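PDB 7PBG: FAD-binding oxidoreductase from Gulosibacter chungangensis, which uses FAD to oxidise 4-ethylphenol and related 4-alkylphenols, dehydrogenating the alkyl side chain to give products such as 4-vinylphenol. Local coordinates for residues L263-G268 and D340-I345. Numbering follows the deposited sequence.
Sequences LPLRIG and DAYLQI
Leu265 reaches out from helix 255-266 near its C-terminal end and sets one methyl, CD1, against both Ala341 and Tyr342 on helix 328-342. CD1 lies 3.8 Å from Ala341 CB, and at the same 3.8 Å it meets Tyr342 CE2, approaching the ring obliquely. The methyl thus sits in the corner formed by the Ala341 methyl and the Tyr342 ring, touching each from a different direction. With CG anti to its carbonyl carbon (chi1 -75°), the Tyr342 side chain leaves its backbone across the gap, and its outer ring carbons come close to Leu265; the two side chains extend from their helices in opposing senses and pass alongside each other. The two helices belong to the part of the chain that carries the large antiparallel sheet of this FAD-linked oxidase, where strand 241-249 leads toward the first helix and strand 318-326 toward the second; the contact joins their C-terminal ends, away from the flavin. Little surface is buried directly, 103 Å² over both sides, and Leu272 adds to the packing by touching both Leu265 and Tyr342. Beyond the ring, the Tyr342 hydroxyl is hydrogen-bonded to Thr262 OG1, a polar link to the same helix that bears Leu265, while Ile247 and Phe249 of the sheet also pack against the tyrosine. Tyr342 to Ile345 form a type I turn, with Ile345 N bonded to Tyr342 O at 3.1 Å.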
loop_
_atom_site.group_PDB
_atom_site.type_symbol
_atom_site.label_atom_id
_atom_site.label_comp_id
_atom_site.label_asym_id
_atom_site.label_seq_id
_atom_site.Cartn_x
_atom_site.Cartn_y
_atom_site.Cartn_z
ATOM N N LEU A 263 14.300 -6.909 16.516
ATOM C CA LEU A 263 13.504 -5.711 16.208
ATOM C C LEU A 263 14.447 -4.574 15.806
ATOM O O LEU A 263 14.257 -3.985 14.754
ATOM C CB LEU A 263 12.655 -5.335 17.427
ATOM C CG LEU A 263 11.906 -4.021 17.288
ATOM C CD1 LEU A 263 10.909 -4.067 16.154
ATOM C CD2 LEU A 263 11.231 -3.685 18.592
ATOM N N PRO A 264 15.420 -4.144 16.639
ATOM C CA PRO A 264 16.217 -2.964 16.302
ATOM C C PRO A 264 17.115 -3.178 15.074
ATOM O O PRO A 264 17.487 -2.167 14.477
ATOM C CB PRO A 264 17.040 -2.683 17.569
ATOM C CG PRO A 264 17.078 -4.023 18.265
ATOM C CD PRO A 264 15.702 -4.593 18.009
ATOM N N LEU A 265 17.422 -4.441 14.735
ATOM C CA LEU A 265 18.209 -4.774 13.535
ATOM C C LEU A 265 17.370 -4.740 12.263
ATOM O O LEU A 265 17.951 -4.686 11.183
ATOM C CB LEU A 265 18.824 -6.159 13.675
ATOM C CG LEU A 265 19.823 -6.302 14.817
ATOM C CD1 LEU A 265 20.167 -7.757 14.964
ATOM C CD2 LEU A 265 21.049 -5.398 14.611
ATOM N N ARG A 266 16.051 -4.878 12.390
ATOM C CA ARG A 266 15.118 -4.943 11.255
ATOM C C ARG A 266 14.401 -3.608 11.013
ATOM O O ARG A 266 14.069 -3.314 9.868
ATOM C CB ARG A 266 14.083 -6.022 11.564
ATOM C CG ARG A 266 12.974 -6.096 10.526
ATOM C CD ARG A 266 13.565 -6.494 9.163
ATOM N NE ARG A 266 12.470 -6.423 8.211
ATOM C CZ ARG A 266 12.573 -6.056 6.944
ATOM N NH1 ARG A 266 13.737 -5.645 6.461
ATOM N NH2 ARG A 266 11.479 -5.953 6.206
ATOM N N ILE A 267 14.095 -2.851 12.073
ATOM C CA ILE A 267 13.070 -1.791 11.902
ATOM C C ILE A 267 13.583 -0.733 10.896
ATOM O O ILE A 267 12.758 -0.079 10.291
ATOM C CB ILE A 267 12.712 -1.194 13.275
ATOM C CG1 ILE A 267 11.471 -0.315 13.152
ATOM C CG2 ILE A 267 13.892 -0.467 13.886
ATOM C CD1 ILE A 267 10.717 -0.115 14.434
ATOM N N GLY A 268 14.902 -0.510 10.817
ATOM C CA GLY A 268 15.538 0.451 9.899
ATOM C C GLY A 268 15.899 -0.208 8.565
ATOM O O GLY A 268 16.497 0.439 7.737
ATOM N N ASP A 340 27.327 -10.433 15.578
ATOM C CA ASP A 340 27.765 -9.851 16.875
ATOM C C ASP A 340 26.572 -9.695 17.809
ATOM O O ASP A 340 26.736 -9.944 19.036
ATOM C CB ASP A 340 28.435 -8.499 16.699
ATOM C CG ASP A 340 29.843 -8.579 16.144
ATOM O OD1 ASP A 340 30.389 -7.499 15.891
ATOM O OD2 ASP A 340 30.357 -9.700 15.936
ATOM N N ALA A 341 25.422 -9.347 17.266
ATOM C CA ALA A 341 24.200 -9.138 18.067
ATOM C C ALA A 341 23.697 -10.457 18.671
ATOM O O ALA A 341 23.501 -10.533 19.896
ATOM C CB ALA A 341 23.102 -8.464 17.266
ATOM N N TYR A 342 23.485 -11.474 17.849
ATOM C CA TYR A 342 22.798 -12.707 18.242
ATOM C C TYR A 342 23.737 -13.596 19.064
ATOM O O TYR A 342 23.256 -14.375 19.891
ATOM C CB TYR A 342 22.243 -13.391 17.009
ATOM C CG TYR A 342 21.013 -12.758 16.415
ATOM C CD1 TYR A 342 19.788 -12.938 17.032
ATOM C CD2 TYR A 342 21.077 -12.035 15.239
ATOM C CE1 TYR A 342 18.627 -12.412 16.481
ATOM C CE2 TYR A 342 19.932 -11.520 14.652
ATOM C CZ TYR A 342 18.711 -11.741 15.263
ATOM O OH TYR A 342 17.670 -11.206 14.589
ATOM N N LEU A 343 25.046 -13.488 18.837
ATOM C CA LEU A 343 26.006 -14.383 19.524
ATOM C C LEU A 343 26.204 -13.919 20.964
ATOM O O LEU A 343 26.798 -14.711 21.707
ATOM C CB LEU A 343 27.346 -14.492 18.799
ATOM C CG LEU A 343 27.394 -15.315 17.509
ATOM C CD1 LEU A 343 28.830 -15.443 17.072
ATOM C CD2 LEU A 343 26.776 -16.675 17.630
ATOM N N GLN A 344 25.655 -12.770 21.358
ATOM C CA GLN A 344 25.618 -12.398 22.799
ATOM C C GLN A 344 24.597 -13.236 23.571
ATOM O O GLN A 344 24.609 -13.159 24.814
ATOM C CB GLN A 344 25.343 -10.923 23.000
ATOM C CG GLN A 344 26.458 -10.039 22.493
ATOM C CD GLN A 344 26.339 -8.703 23.168
ATOM O OE1 GLN A 344 25.303 -8.074 23.046
ATOM N NE2 GLN A 344 27.373 -8.280 23.891
ATOM N N ILE A 345 23.694 -13.939 22.889
ATOM C CA ILE A 345 22.791 -14.909 23.558
ATOM C C ILE A 345 23.601 -16.151 23.867
ATOM O O ILE A 345 24.090 -16.802 22.951
ATOM C CB ILE A 345 21.540 -15.181 22.728
ATOM C CG1 ILE A 345 20.812 -13.857 22.489
ATOM C CG2 ILE A 345 20.667 -16.232 23.398
ATOM C CD1 ILE A 345 19.593 -13.953 21.573
#